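Local coordinates for PbSGBP-B lipoprotein (Prevotella bryantii B14, PDB 6D2Y) that probably binds polysaccharide, perhaps xyloglucan, at the cell surface and holds a magnesium ion, at residues E291-H296 / V353-C358; K311-E316 / M330-G335. All coordinates share one frame; numbering follows the deposited sequence.

Contact 1: residues E291-H296 / V353-C358; sequences ETYASH and VTLAGC
Leu355 reaches across to Glu291 and Tyr293, one methyl to each. Its CB already points toward the facing loop, and CG carries the fork onward, with chi1 (-57°) setting CG beside the backbone N and thereby placing the two methyls. From that fork Leu355 CD1 goes to the aliphatic root of Glu291, 3.6 Å from its CB and 3.7 Å from its CG, the two side chains crossing at about a right angle. The other methyl, Leu355 CD2, comes up to the phenol end of Tyr293, 3.6 Å from OH. Both segments are irregular loops of the probable glycan-binding domain: residues 291-296 follow strand 279-282, and the loop 353-358 belongs to the long connection between strands 330-335 and 372-374. Backbone hydrogen bonds tie Glu291 to Val348 and Val350 of that same connection. A branched leucine suits a place between two neighbours that offer carbon or a hydroxyl already engaged, since Tyr293 OH is hydrogen-bonded to Asp349. A glutamate suits its place because CB and CG are apolar enough for the leucine and the ring while the carboxylate can take backbone N-H groups. Glu291 CG sits over one face of the Tyr293 ring, 3.7 Å above the plane and toward the rim. A bend at chi2 (50°) turns the carboxylate back: Glu291 OE1 accepts from Tyr293 N at 2.9 Å through its anti lone pair, and OE2 takes the N-H of Asn286.

Contact 2: residues K311-E316 / M330-G335; sequences KSLKFE and MQIIFG
Leu313 projects from its strand like a two-pronged wedge, one methyl meeting Ile332 and the other Phe334. The prong CD2 runs tip to tip into the branch methyl of Ile332, with 3.7 Å between Leu313 CD2 and Ile332 CG2. Leu313 CD1 comes to the edge of the Phe334 ring, near the ring plane, 3.9 Å from its CZ and 4.2 Å from its CE2. Leucine fits because its fork fills the notch between a beta-branched bump and an aromatic edge; with CG anti to the backbone N (chi1 -179°), the fork stands so that one methyl meets each neighbour. This is the interior of a beta sandwich: strand 311-318 belongs to one antiparallel sheet and strand 330-335 to the other. The axes of the two segments come within 11.3 Å, their N-to-C directions 126° apart, far too wide for backbone pairing, so apolar bulk must span the gap. Farther along, the flat Phe315 ring and the long, flexible methionine chain of Met330, present as selenomethionine, bridge it more loosely, Phe315 CZ lying 4.4 Å from Met330 SE, which approaches the ring obliquely. The core continues past the pair, Ile332 also touching Ile397 and Phe334 touching Leu424, while Phe315 packs on Ile451 of the strand that also carries Asp452, a magnesium ligand. On the other side of strand 311-318, Lys314 instead forms a salt bridge with Glu141.

How the contacts relate
Both contacts belong to the probable glycan-binding domain, with centres 21 Å apart and nearest atoms about 8 Å apart, so they do not touch. Along the chain they are nested: 291-296 comes first, then 311-316 and 330-335, and finally 353-358, so contact 1 closes a loop that contains contact 2. Contact 2 joins the two sheets of the sandwich, with the side chain of Phe315 about 10 Å from the magnesium ion. Contact 1, farther from the centre of the chain and away from the metal site, packs together loops that leave strands 279-282 and 330-335 of one of those sheets. Strand 330-335 thus takes part in contact 2 and leads into the connection that supplies 353-358.

Contact 1: residues E291-H296 / V353-C358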
# COMPACT_ATOMS: atom_id res chain seq x y z
N GLU A 291 -26.68 11.73 24.17
CA GLU A 291 -26.34 11.02 22.94
C GLU A 291 -25.85 9.62 23.29
O GLU A 291 -24.73 9.44 23.75
CB GLU A 291 -25.28 11.79 22.15
CG GLU A 291 -24.93 11.16 20.81
CD GLU A 291 -26.16 10.83 19.98
OE1 GLU A 291 -26.61 9.67 20.02
OE2 GLU A 291 -26.68 11.74 19.29
N THR A 292 -26.71 8.63 23.07
CA THR A 292 -26.38 7.24 23.36
C THR A 292 -25.68 6.53 22.21
O THR A 292 -25.16 5.43 22.41
CB THR A 292 -27.65 6.47 23.72
OG1 THR A 292 -28.54 6.47 22.60
CG2 THR A 292 -28.34 7.12 24.92
N TYR A 293 -25.67 7.13 21.02
CA TYR A 293 -25.18 6.49 19.80
C TYR A 293 -25.91 5.18 19.52
O TYR A 293 -25.37 4.27 18.90
CB TYR A 293 -23.66 6.26 19.85
CG TYR A 293 -22.87 7.53 20.00
CD1 TYR A 293 -22.77 8.44 18.95
CD2 TYR A 293 -22.23 7.84 21.19
CE1 TYR A 293 -22.05 9.61 19.08
CE2 TYR A 293 -21.51 9.01 21.33
CZ TYR A 293 -21.42 9.89 20.28
OH TYR A 293 -20.70 11.05 20.42
N ALA A 294 -27.16 5.08 20.00
CA ALA A 294 -28.01 3.97 19.61
C ALA A 294 -28.34 4.00 18.12
O ALA A 294 -28.67 2.97 17.54
CB ALA A 294 -29.31 3.98 20.43
N SER A 295 -28.24 5.18 17.50
CA SER A 295 -28.34 5.34 16.06
C SER A 295 -27.14 6.14 15.59
O SER A 295 -26.75 7.13 16.22
CB SER A 295 -29.65 6.05 15.67
OG SER A 295 -29.79 6.11 14.26
N HIS A 296 -26.54 5.70 14.47
CA HIS A 296 -25.32 6.27 13.92
C HIS A 296 -24.18 6.18 14.92
O HIS A 296 -23.81 7.19 15.54
CB HIS A 296 -25.53 7.73 13.49
CG HIS A 296 -26.61 7.91 12.47
ND1 HIS A 296 -27.15 9.15 12.18
CD2 HIS A 296 -27.24 7.02 11.67
CE1 HIS A 296 -28.07 9.01 11.24
NE2 HIS A 296 -28.15 7.73 10.92
N VAL A 353 -18.44 13.53 26.73
CA VAL A 353 -17.93 14.49 25.75
C VAL A 353 -19.02 15.50 25.44
O VAL A 353 -20.18 15.14 25.22
CB VAL A 353 -17.48 13.77 24.47
CG1 VAL A 353 -17.04 14.78 23.41
CG2 VAL A 353 -16.35 12.79 24.77
N THR A 354 -18.65 16.78 25.42
CA THR A 354 -19.57 17.84 25.00
C THR A 354 -19.58 17.88 23.48
O THR A 354 -18.60 18.30 22.85
CB THR A 354 -19.15 19.18 25.59
OG1 THR A 354 -18.79 19.00 26.97
CG2 THR A 354 -20.29 20.18 25.51
N LEU A 355 -20.69 17.45 22.89
CA LEU A 355 -20.78 17.36 21.44
C LEU A 355 -20.77 18.74 20.80
O LEU A 355 -21.29 19.71 21.35
CB LEU A 355 -22.05 16.61 21.02
CG LEU A 355 -22.24 15.19 21.56
CD1 LEU A 355 -23.32 14.47 20.77
CD2 LEU A 355 -20.94 14.42 21.53
N ALA A 356 -20.16 18.82 19.61
CA ALA A 356 -20.09 20.07 18.88
C ALA A 356 -21.34 20.35 18.05
O ALA A 356 -21.54 21.49 17.64
CB ALA A 356 -18.86 20.09 17.97
N GLY A 357 -22.17 19.34 17.81
CA GLY A 357 -23.31 19.52 16.94
C GLY A 357 -22.90 19.62 15.48
O GLY A 357 -21.73 19.47 15.12
N CYS A 358 -23.89 19.89 14.64
CA CYS A 358 -23.65 20.01 13.21
C CYS A 358 -22.87 21.28 12.91
O CYS A 358 -23.22 22.37 13.38
CB CYS A 358 -24.97 20.01 12.45
SG CYS A 358 -25.96 18.51 12.65

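Contact 2: residues K311-E316 / M330-G335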
# COMPACT_ATOMS: atom_id res chain seq x y z
N LYS A 311 -1.92 1.16 10.88
CA LYS A 311 -3.14 0.83 10.15
C LYS A 311 -3.34 1.84 9.02
O LYS A 311 -2.75 2.92 9.01
CB LYS A 311 -4.36 0.82 11.08
CG LYS A 311 -4.66 -0.55 11.66
CD LYS A 311 -5.20 -0.44 13.08
CE LYS A 311 -5.66 -1.79 13.61
NZ LYS A 311 -6.00 -1.73 15.06
N SER A 312 -4.18 1.45 8.07
CA SER A 312 -4.42 2.25 6.88
C SER A 312 -5.90 2.27 6.55
O SER A 312 -6.62 1.30 6.80
CB SER A 312 -3.64 1.71 5.67
OG SER A 312 -2.24 1.75 5.89
N LEU A 313 -6.35 3.39 6.00
CA LEU A 313 -7.69 3.50 5.44
C LEU A 313 -7.67 3.01 4.00
O LEU A 313 -6.81 3.41 3.21
CB LEU A 313 -8.19 4.94 5.50
CG LEU A 313 -9.60 5.22 4.98
CD1 LEU A 313 -10.66 4.92 6.03
CD2 LEU A 313 -9.70 6.66 4.50
N LYS A 314 -8.61 2.12 3.66
CA LYS A 314 -8.69 1.54 2.33
C LYS A 314 -10.12 1.63 1.82
O LYS A 314 -11.07 1.65 2.59
CB LYS A 314 -8.24 0.07 2.31
CG LYS A 314 -6.75 -0.14 2.14
CD LYS A 314 -6.44 -1.63 1.98
CE LYS A 314 -4.96 -1.88 1.85
NZ LYS A 314 -4.65 -3.34 1.86
N PHE A 315 -10.24 1.68 0.49
CA PHE A 315 -11.53 1.70 -0.18
C PHE A 315 -11.31 1.41 -1.66
O PHE A 315 -10.21 1.61 -2.18
CB PHE A 315 -12.27 3.04 0.00
CG PHE A 315 -11.54 4.22 -0.58
CD1 PHE A 315 -10.63 4.94 0.19
CD2 PHE A 315 -11.78 4.64 -1.88
CE1 PHE A 315 -9.96 6.04 -0.34
CE2 PHE A 315 -11.12 5.73 -2.41
CZ PHE A 315 -10.21 6.43 -1.64
N GLU A 316 -12.36 0.93 -2.32
CA GLU A 316 -12.35 0.75 -3.76
C GLU A 316 -13.01 1.96 -4.43
O GLU A 316 -13.97 2.53 -3.90
CB GLU A 316 -13.07 -0.54 -4.17
CG GLU A 316 -12.18 -1.77 -4.17
CD GLU A 316 -11.87 -2.27 -2.77
OE1 GLU A 316 -12.80 -2.33 -1.94
OE2 GLU A 316 -10.70 -2.62 -2.50
N MSE A 330 -8.68 15.66 -2.48
CA MSE A 330 -9.57 14.95 -1.64
C MSE A 330 -9.11 14.93 -0.25
O MSE A 330 -8.22 14.21 0.09
CB MSE A 330 -9.64 13.52 -2.12
CG MSE A 330 -10.69 12.69 -1.41
SE MSE A 330 -10.84 10.81 -1.76
CE MSE A 330 -11.59 10.83 -3.50
N GLN A 331 -9.76 15.67 0.60
CA GLN A 331 -9.41 15.73 2.01
C GLN A 331 -10.28 14.73 2.76
O GLN A 331 -11.51 14.84 2.75
CB GLN A 331 -9.59 17.15 2.56
CG GLN A 331 -8.90 18.20 1.70
CD GLN A 331 -8.58 19.48 2.45
OE1 GLN A 331 -8.54 19.51 3.68
NE2 GLN A 331 -8.33 20.56 1.71
N ILE A 332 -9.65 13.75 3.38
CA ILE A 332 -10.33 12.73 4.17
C ILE A 332 -10.07 13.06 5.64
O ILE A 332 -8.95 12.90 6.13
CB ILE A 332 -9.85 11.32 3.80
CG1 ILE A 332 -9.95 11.11 2.29
CG2 ILE A 332 -10.66 10.27 4.54
CD1 ILE A 332 -9.16 9.93 1.78
N ILE A 333 -11.10 13.53 6.34
CA ILE A 333 -10.95 14.08 7.68
C ILE A 333 -11.71 13.21 8.67
O ILE A 333 -12.94 13.07 8.57
CB ILE A 333 -11.45 15.54 7.76
CG1 ILE A 333 -11.03 16.34 6.52
CG2 ILE A 333 -10.93 16.21 9.02
CD1 ILE A 333 -12.17 16.60 5.56
N PHE A 334 -10.99 12.64 9.63
CA PHE A 334 -11.59 11.99 10.78
C PHE A 334 -11.78 13.01 11.89
O PHE A 334 -11.01 13.96 12.03
CB PHE A 334 -10.72 10.83 11.28
CG PHE A 334 -10.92 9.55 10.51
CD1 PHE A 334 -12.03 8.76 10.73
CD2 PHE A 334 -9.97 9.12 9.59
CE1 PHE A 334 -12.21 7.58 10.04
CE2 PHE A 334 -10.15 7.94 8.90
CZ PHE A 334 -11.27 7.17 9.12
N GLY A 335 -12.82 12.80 12.69
CA GLY A 335 -13.15 13.75 13.74
C GLY A 335 -13.71 13.07 14.96
O GLY A 335 -14.36 12.02 14.88